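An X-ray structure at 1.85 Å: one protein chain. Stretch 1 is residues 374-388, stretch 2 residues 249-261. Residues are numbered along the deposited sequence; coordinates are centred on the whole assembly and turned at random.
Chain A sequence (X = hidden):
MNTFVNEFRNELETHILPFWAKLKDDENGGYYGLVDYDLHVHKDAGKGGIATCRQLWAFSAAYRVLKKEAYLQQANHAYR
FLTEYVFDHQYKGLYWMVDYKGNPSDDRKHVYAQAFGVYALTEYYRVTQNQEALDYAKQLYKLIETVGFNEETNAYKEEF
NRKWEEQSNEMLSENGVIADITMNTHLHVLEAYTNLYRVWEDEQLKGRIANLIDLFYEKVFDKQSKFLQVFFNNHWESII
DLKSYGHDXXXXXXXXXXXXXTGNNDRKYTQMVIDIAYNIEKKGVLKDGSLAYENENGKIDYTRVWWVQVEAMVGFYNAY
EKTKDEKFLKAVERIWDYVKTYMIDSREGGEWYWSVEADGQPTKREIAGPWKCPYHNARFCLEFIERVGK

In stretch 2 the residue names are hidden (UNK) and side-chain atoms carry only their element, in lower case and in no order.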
# COMPACT_ATOMS: atom_id res chain seq x y z
N PRO A 374 -9.24 -3.29 0.04
CA PRO A 374 -9.12 -3.71 -1.36
C PRO A 374 -7.98 -3.10 -2.17
O PRO A 374 -7.92 -3.31 -3.37
CB PRO A 374 -10.47 -3.21 -1.90
CG PRO A 374 -10.68 -1.90 -1.20
CD PRO A 374 -10.16 -2.16 0.20
N TYR A 375 -7.10 -2.31 -1.54
CA TYR A 375 -6.08 -1.58 -2.28
C TYR A 375 -5.08 -2.52 -2.95
O TYR A 375 -4.88 -2.42 -4.16
CB TYR A 375 -5.47 -0.50 -1.37
CG TYR A 375 -3.97 -0.27 -1.38
CD1 TYR A 375 -3.35 0.53 -2.33
CD2 TYR A 375 -3.17 -0.79 -0.36
CE1 TYR A 375 -1.99 0.80 -2.30
CE2 TYR A 375 -1.80 -0.52 -0.30
CZ TYR A 375 -1.20 0.26 -1.29
OH TYR A 375 0.14 0.56 -1.23
N HIS A 376 -4.46 -3.42 -2.18
CA HIS A 376 -3.38 -4.24 -2.74
C HIS A 376 -3.89 -5.13 -3.88
O HIS A 376 -3.29 -5.18 -4.97
CB HIS A 376 -2.70 -5.07 -1.66
CG HIS A 376 -1.71 -4.38 -0.77
ND1 HIS A 376 -0.50 -3.89 -1.23
CD2 HIS A 376 -1.77 -4.08 0.54
CE1 HIS A 376 0.15 -3.30 -0.22
NE2 HIS A 376 -0.59 -3.44 0.88
N ASN A 377 -4.95 -5.88 -3.61
CA ASN A 377 -5.45 -6.85 -4.58
C ASN A 377 -6.15 -6.18 -5.77
O ASN A 377 -5.97 -6.64 -6.91
CB ASN A 377 -6.20 -8.00 -3.90
CG ASN A 377 -7.44 -7.59 -3.13
OD1 ASN A 377 -7.62 -6.41 -2.83
ND2 ASN A 377 -8.25 -8.58 -2.76
N ALA A 378 -6.93 -5.11 -5.54
CA ALA A 378 -7.49 -4.36 -6.65
C ALA A 378 -6.41 -3.75 -7.53
O ALA A 378 -6.48 -3.85 -8.76
CB ALA A 378 -8.42 -3.27 -6.20
N ARG A 379 -5.44 -3.08 -6.89
CA ARG A 379 -4.35 -2.45 -7.60
C ARG A 379 -3.63 -3.48 -8.48
O ARG A 379 -3.30 -3.19 -9.62
CB ARG A 379 -3.41 -1.75 -6.61
CG ARG A 379 -2.32 -1.02 -7.37
CD ARG A 379 -1.41 -0.13 -6.56
NE ARG A 379 -0.62 -0.90 -5.61
CZ ARG A 379 0.23 -0.36 -4.73
NH1 ARG A 379 0.43 0.94 -4.72
NH2 ARG A 379 0.89 -1.14 -3.88
N PHE A 380 -3.37 -4.69 -7.94
CA PHE A 380 -2.72 -5.72 -8.72
C PHE A 380 -3.51 -6.00 -10.01
O PHE A 380 -2.92 -6.01 -11.10
CB PHE A 380 -2.45 -6.95 -7.86
CG PHE A 380 -2.74 -8.28 -8.53
CD1 PHE A 380 -1.90 -8.78 -9.52
CD2 PHE A 380 -3.85 -9.03 -8.15
CE1 PHE A 380 -2.16 -10.02 -10.10
CE2 PHE A 380 -4.10 -10.26 -8.72
CZ PHE A 380 -3.28 -10.74 -9.71
N CYS A 381 -4.82 -6.27 -9.90
CA CYS A 381 -5.63 -6.56 -11.07
C CYS A 381 -5.57 -5.38 -12.04
O CYS A 381 -5.35 -5.59 -13.23
CB CYS A 381 -7.08 -6.83 -10.67
SG CYS A 381 -7.28 -8.32 -9.67
N LEU A 382 -5.69 -4.16 -11.54
CA LEU A 382 -5.71 -2.95 -12.37
C LEU A 382 -4.38 -2.67 -13.06
O LEU A 382 -4.34 -2.21 -14.22
CB LEU A 382 -6.14 -1.77 -11.52
CG LEU A 382 -7.59 -1.82 -11.02
CD1 LEU A 382 -7.83 -0.72 -10.02
CD2 LEU A 382 -8.58 -1.74 -12.17
N GLU A 383 -3.27 -2.97 -12.38
CA GLU A 383 -1.96 -2.76 -12.98
C GLU A 383 -1.79 -3.63 -14.22
O GLU A 383 -1.27 -3.17 -15.24
CB GLU A 383 -0.90 -3.06 -11.93
CG GLU A 383 -0.57 -1.89 -11.01
CD GLU A 383 0.16 -0.77 -11.73
OE1 GLU A 383 1.10 -1.07 -12.50
OE2 GLU A 383 -0.19 0.39 -11.50
N PHE A 384 -2.14 -4.91 -14.11
CA PHE A 384 -2.06 -5.82 -15.25
C PHE A 384 -3.02 -5.41 -16.36
O PHE A 384 -2.65 -5.39 -17.53
CB PHE A 384 -2.38 -7.24 -14.83
CG PHE A 384 -1.17 -7.96 -14.29
CD1 PHE A 384 -0.32 -8.66 -15.14
CD2 PHE A 384 -0.86 -7.93 -12.94
CE1 PHE A 384 0.76 -9.38 -14.62
CE2 PHE A 384 0.26 -8.58 -12.44
CZ PHE A 384 1.06 -9.32 -13.28
N ILE A 385 -4.25 -5.07 -16.01
CA ILE A 385 -5.18 -4.59 -17.02
C ILE A 385 -4.57 -3.44 -17.83
O ILE A 385 -4.65 -3.41 -19.07
CB ILE A 385 -6.52 -4.21 -16.36
CG1 ILE A 385 -7.27 -5.45 -15.86
CG2 ILE A 385 -7.36 -3.38 -17.33
CD1 ILE A 385 -8.37 -5.18 -14.82
N GLU A 386 -3.98 -2.46 -17.15
CA GLU A 386 -3.49 -1.25 -17.79
C GLU A 386 -2.19 -1.53 -18.52
O GLU A 386 -1.94 -0.98 -19.60
CB GLU A 386 -3.33 -0.13 -16.74
CG GLU A 386 -3.67 1.27 -17.24
CD GLU A 386 -3.27 2.44 -16.32
OE1 GLU A 386 -3.55 3.60 -16.68
OE2 GLU A 386 -2.65 2.23 -15.26
N ARG A 387 -1.31 -2.38 -17.96
CA ARG A 387 -0.03 -2.65 -18.60
C ARG A 387 -0.22 -3.44 -19.90
O ARG A 387 0.50 -3.18 -20.87
CB ARG A 387 0.89 -3.40 -17.64
CG ARG A 387 1.51 -2.51 -16.57
CD ARG A 387 2.15 -3.37 -15.49
NE ARG A 387 2.54 -2.56 -14.33
CZ ARG A 387 3.80 -2.19 -14.08
NH1 ARG A 387 4.74 -2.44 -14.98
NH2 ARG A 387 4.11 -1.57 -12.95
N VAL A 388 -1.15 -4.41 -19.89
CA VAL A 388 -1.58 -5.18 -21.05
C VAL A 388 -2.89 -4.58 -21.61
O VAL A 388 -2.86 -3.45 -22.16
CB VAL A 388 -1.81 -6.65 -20.65
CG1 VAL A 388 -2.15 -7.55 -21.83
CG2 VAL A 388 -0.65 -7.25 -19.87
N UNK A 249 9.61 -6.27 -3.25
CA UNK A 249 9.14 -6.43 -4.60
C UNK A 249 8.11 -5.34 -4.92
O UNK A 249 8.05 -4.84 -6.04
c UNK A 249 9.65 -7.84 -7.20
c UNK A 249 7.41 -8.24 -4.02
c UNK A 249 8.65 -7.87 -4.86
c UNK A 249 8.42 -8.11 -6.34
N UNK A 250 7.34 -4.93 -3.90
CA UNK A 250 6.47 -3.77 -4.04
C UNK A 250 7.30 -2.52 -4.35
O UNK A 250 6.98 -1.80 -5.29
o UNK A 250 4.59 -2.57 -0.34
c UNK A 250 4.04 -2.17 -1.40
c UNK A 250 5.71 -3.59 -2.72
o UNK A 250 2.92 -1.61 -1.43
c UNK A 250 4.75 -2.40 -2.74
N UNK A 251 8.33 -2.25 -3.54
CA UNK A 251 9.18 -1.09 -3.72
C UNK A 251 9.82 -1.06 -5.11
O UNK A 251 9.90 -0.00 -5.73
c UNK A 251 10.26 -1.08 -2.66
N UNK A 252 10.25 -2.24 -5.58
CA UNK A 252 10.84 -2.34 -6.91
C UNK A 252 9.97 -1.61 -7.92
O UNK A 252 10.46 -0.75 -8.63
c UNK A 252 11.05 -3.77 -7.31
o UNK A 252 11.49 -3.86 -8.66
N UNK A 253 8.67 -1.93 -8.01
CA UNK A 253 7.87 -1.37 -9.08
C UNK A 253 7.31 0.01 -8.73
O UNK A 253 7.12 0.82 -9.63
c UNK A 253 2.65 -0.14 -9.38
c UNK A 253 4.36 -1.70 -8.74
c UNK A 253 1.81 -0.66 -8.40
c UNK A 253 2.23 -1.65 -7.54
c UNK A 253 6.78 -2.34 -9.53
c UNK A 253 3.51 -2.17 -7.73
n UNK A 253 4.16 -3.16 -7.06
c UNK A 253 5.58 -2.46 -8.65
c UNK A 253 3.91 -0.67 -9.57
c UNK A 253 5.38 -3.36 -7.64
N UNK A 254 7.10 0.28 -7.43
CA UNK A 254 6.73 1.64 -7.01
C UNK A 254 7.87 2.64 -7.25
O UNK A 254 7.62 3.72 -7.75
c UNK A 254 4.95 0.96 -5.25
c UNK A 254 4.63 1.10 -3.78
c UNK A 254 6.27 1.68 -5.56
c UNK A 254 3.77 1.45 -6.08
N UNK A 255 9.10 2.29 -6.89
CA UNK A 255 10.22 3.19 -7.21
C UNK A 255 10.28 3.39 -8.73
O UNK A 255 10.43 4.52 -9.24
c UNK A 255 12.53 1.85 -4.39
c UNK A 255 12.75 3.37 -7.21
c UNK A 255 11.52 2.74 -5.09
c UNK A 255 11.54 2.65 -6.62
N UNK A 256 10.07 2.30 -9.49
CA UNK A 256 10.13 2.41 -10.94
C UNK A 256 9.07 3.38 -11.46
O UNK A 256 9.33 4.22 -12.32
o UNK A 256 10.16 0.12 -13.80
c UNK A 256 10.57 0.99 -13.03
o UNK A 256 11.43 1.84 -13.32
c UNK A 256 9.95 1.07 -11.64
N UNK A 257 7.85 3.30 -10.91
CA UNK A 257 6.83 4.25 -11.28
C UNK A 257 7.28 5.67 -10.95
O UNK A 257 6.96 6.58 -11.70
o UNK A 257 3.35 3.20 -11.05
c UNK A 257 5.50 3.99 -10.60
c UNK A 257 4.52 3.17 -11.41
o UNK A 257 4.94 2.55 -12.40
N UNK A 258 8.00 5.84 -9.84
CA UNK A 258 8.46 7.18 -9.46
C UNK A 258 9.49 7.69 -10.49
O UNK A 258 9.42 8.83 -10.96
c UNK A 258 9.04 7.14 -8.06
N UNK A 259 10.40 6.79 -10.88
CA UNK A 259 11.33 7.04 -11.98
C UNK A 259 10.61 7.46 -13.25
O UNK A 259 11.00 8.46 -13.87
c UNK A 259 14.10 6.66 -10.71
c UNK A 259 13.96 4.23 -11.39
c UNK A 259 12.22 5.83 -12.18
c UNK A 259 13.18 5.50 -11.04
N UNK A 260 9.59 6.71 -13.67
CA UNK A 260 8.90 6.96 -14.93
C UNK A 260 8.15 8.29 -14.91
O UNK A 260 8.19 9.04 -15.90
c UNK A 260 8.48 4.46 -15.55
c UNK A 260 7.90 5.85 -15.28
n UNK A 260 7.38 0.83 -15.05
c UNK A 260 8.18 2.01 -15.38
c UNK A 260 7.49 3.32 -15.33
N UNK A 261 7.43 8.58 -13.82
CA UNK A 261 6.60 9.79 -13.72
C UNK A 261 7.48 11.04 -13.72
O UNK A 261 7.07 12.09 -14.22
c UNK A 261 5.72 9.68 -12.46
c UNK A 261 5.14 11.00 -12.00
c UNK A 261 4.61 8.65 -12.62

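Position 249 carries four carbons, forked at the first, with one arm two carbons long; this is Ile249, and its side chain is out of reach of stretch 1. Position 250 has three carbons in a row, the third bearing two oxygens. One of these oxygens lies near the ends of Tyr375, His376 and Arg379, and the pattern is that of Glu250. Its OE2 is 3.2 Å from Arg379 NH2, near the guanidinium plane: a salt bridge whose hydrogen bond is weak, with an N-H...acceptor angle of 135°. The same OE2 lies 3.5 Å from His376 CE1, at the edge of that ring, and 3.5 Å from Tyr375 OH.

At 251 a single carbon gives Ala251, and at 252 a carbon followed by an oxygen gives Ser252; both are out of reach. Position 253 shows one carbon, then fused five- and six-membered rings holding eight carbons and one nitrogen, lying beside Arg379, Glu383 and Arg387. Only Trp253 fits. Its CZ2 sits over one face of the Arg379 guanidinium, 3.5 Å from NE, while that nitrogen lies near the plane of the indole, so the ring meets the guanidinium edge-on.

Position 254 has four carbons forked at the second: Leu254, whose CD2 approaches Arg379 NH1 to 3.6 Å. Position 255 has four carbons, forked at the first, one arm two carbons long, and touches nothing on stretch 1: Ile255. Positions 256 and 257 each have two carbons, the second with two oxygens, hence Asp256 and Asp257. The first makes no contact with stretch 1; the second places OD1 4.2 Å from Arg387 NH2, well out of the guanidinium plane, so charge alone acts there.

One carbon at 258 gives Ala258, and four forked at the second at 259 give Leu259, both out of reach of stretch 1. Position 260 has four carbons in a row ending in a nitrogen, which comes near the end of Arg387; this is Lys260. Its NZ makes a salt bridge to Asp256 OD2 at 3.1 Å, which partly offsets the like charge of Arg387 NH1, 4.2 Å from NZ. At 261 one carbon carrying two others is Val261, which makes no contact.

The helix axes approach no closer than 14.1 Å, at 53°, so long side chains must span the gap, and only 336 Å² is buried. Trp253 contributes the largest share, 82 Å². Its CZ3 lies 3.5 Å from Glu383 CD and its CE3 3.5 Å from Arg387 NH2, while Arg387 NE donates to Glu383 OE1 at 2.8 Å. The indole thus packs against an internally paired acid and base, and Glu250 anchors Arg379 by charge.

Stretch 2 (249-261) IEASWLIDDALKV
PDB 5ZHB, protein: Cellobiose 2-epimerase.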